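Local coordinates for BepE protein (Bartonella henselae str. Houston-1, PDB 4YK3) that is a Bartonella effector and type IV secretion substrate whose BID domain, the part described here, probably serves as its signal for translocation into host cells, at residues R74-A77 with S82-K85. Numbering follows the deposited sequence.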
ATOM      1  N   ARG A  74       5.020  -2.831   8.306  1.00 38.43           N
ATOM      2  CA  ARG A  74       5.240  -2.666   9.730  1.00 42.18           C
ATOM      3  C   ARG A  74       5.455  -1.187  10.058  1.00 42.48           C
ATOM      4  O   ARG A  74       4.910  -0.687  11.040  1.00 46.11           O
ATOM      5  CB  ARG A  74       6.424  -3.509  10.206  1.00 44.75           C
ATOM      6  N   GLN A  75       6.209  -0.482   9.221  1.00 37.25           N
ATOM      7  CA  GLN A  75       6.512   0.917   9.506  1.00 33.53           C
ATOM      8  C   GLN A  75       5.214   1.723   9.630  1.00 36.30           C
ATOM      9  O   GLN A  75       5.037   2.504  10.570  1.00 35.49           O
ATOM     10  CB  GLN A  75       7.411   1.534   8.430  1.00 32.76           C
ATOM     11  CG  GLN A  75       7.638   3.042   8.656  1.00 40.56           C
ATOM     12  CD  GLN A  75       8.424   3.734   7.547  1.00 46.42           C
ATOM     13  OE1 GLN A  75       8.781   3.118   6.539  1.00 48.74           O
ATOM     14  NE2 GLN A  75       8.691   5.032   7.731  1.00 42.30           N
ATOM     15  N   VAL A  76       4.289   1.513   8.701  1.00 31.09           N
ATOM     16  CA  VAL A  76       3.065   2.291   8.745  1.00 31.03           C
ATOM     17  C   VAL A  76       2.212   1.853   9.925  1.00 35.47           C
ATOM     18  O   VAL A  76       1.619   2.688  10.592  1.00 34.01           O
ATOM     19  CB  VAL A  76       2.302   2.189   7.428  1.00 32.62           C
ATOM     20  CG1 VAL A  76       0.879   2.736   7.564  1.00 31.98           C
ATOM     21  CG2 VAL A  76       3.053   2.953   6.360  1.00 28.42           C
ATOM     22  N   ALA A  77       2.187   0.558  10.221  1.00 29.52           N
ATOM     23  CA  ALA A  77       1.305   0.078  11.272  1.00 31.23           C
ATOM     24  C   ALA A  77       1.850   0.419  12.640  1.00 35.28           C
ATOM     25  O   ALA A  77       1.096   0.686  13.566  1.00 33.99           O
ATOM     26  CB  ALA A  77       1.077  -1.443  11.150  1.00 34.35           C
ATOM     27  N   SER A  82       5.815   8.443  11.283  1.00 32.31           N
ATOM     28  CA  SER A  82       7.142   8.480  10.662  1.00 35.18           C
ATOM     29  C   SER A  82       7.011   8.726   9.164  1.00 31.48           C
ATOM     30  O   SER A  82       7.971   9.009   8.487  1.00 40.57           O
ATOM     31  CB  SER A  82       7.890   7.172  10.887  1.00 39.30           C
ATOM     32  OG  SER A  82       7.343   6.155  10.058  1.00 36.30           O
ATOM     33  N   VAL A  83       5.793   8.606   8.664  1.00 34.32           N
ATOM     34  CA  VAL A  83       5.529   8.716   7.250  1.00 36.82           C
ATOM     35  C   VAL A  83       5.002  10.115   6.897  1.00 32.38           C
ATOM     36  O   VAL A  83       5.409  10.713   5.904  1.00 29.89           O
ATOM     37  CB  VAL A  83       4.536   7.586   6.829  1.00 41.30           C
ATOM     38  CG1 VAL A  83       3.853   7.912   5.577  1.00 34.28           C
ATOM     39  CG2 VAL A  83       5.268   6.262   6.699  1.00 41.92           C
ATOM     40  N   HIS A  84       4.121  10.648   7.731  1.00 27.25           N
ATOM     41  CA  HIS A  84       3.421  11.897   7.431  1.00 31.54           C
ATOM     42  C   HIS A  84       2.633  12.242   8.685  1.00 32.76           C
ATOM     43  O   HIS A  84       2.368  11.353   9.501  1.00 28.96           O
ATOM     44  CB  HIS A  84       2.491  11.732   6.206  1.00 28.42           C
ATOM     45  CG  HIS A  84       1.938  13.014   5.675  1.00 27.54           C
ATOM     46  ND1 HIS A  84       0.858  13.659   6.248  1.00 29.10           N
ATOM     47  CD2 HIS A  84       2.287  13.756   4.596  1.00 29.05           C
ATOM     48  CE1 HIS A  84       0.594  14.761   5.565  1.00 30.46           C
ATOM     49  NE2 HIS A  84       1.450  14.846   4.562  1.00 32.31           N
ATOM     50  N   LYS A  85       2.264  13.507   8.865  1.00 32.79           N
ATOM     51  CA  LYS A  85       1.430  13.856  10.013  1.00 35.01           C
ATOM     52  C   LYS A  85      -0.017  13.391   9.781  1.00 34.75           C
ATOM     53  O   LYS A  85      -0.489  13.258   8.635  1.00 26.41           O
ATOM     54  CB  LYS A  85       1.471  15.368  10.307  1.00 38.78           C
ATOM     55  CG  LYS A  85       0.418  16.199   9.598  1.00 47.36           C
ATOM     56  CD  LYS A  85       0.374  17.647  10.131  1.00 42.68           C
ATOM     57  CE  LYS A  85      -0.849  18.385   9.595  1.00 49.88           C
ATOM     58  NZ  LYS A  85      -2.159  17.773  10.061  1.00 46.82           N
TER
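Gln-75 reaches from helix 69-78 to Ser-82, in the loop that follows the helix. Its CG lies anti to the backbone N (chi1 175°) and the chain stays extended to the amide, which carries NE2 out to the loop. Gln-75 NE2 donates a nearly straight hydrogen bond to Ser-82 OG, 2.9 Å away with an N-H...O angle of 165°. The hydroxyl oxygen sits almost in the amide plane, only 7° out of it. Ser-82 OG also lies 3.4 Å from Gln-75 CG, in the aliphatic part of that side chain. Ser-82 OG is hydrogen-bonded to Asn-79 O as well, and Gln-75 OE1 accepts from Lys-58 NZ. Both ends of the amide are thus engaged, which fixes its flip.

Next to this polar link, a single methyl from each valine makes the apolar contact: Val-76 CG2 is 4.0 Å from Val-83 CG2. The same Val-83 methyl lies 3.8 Å from Gln-75 NE2. Tyr-49 and Leu-55 touch both valines, and Val-76 also packs on Leu-109 and Leu-113 of helix 97-129.

The chemistry implies a small contact of mixed character: a directional amide-hydroxyl bond on the more exposed side, and valine packing that ties the loop to the apolar interior of the helical bundle.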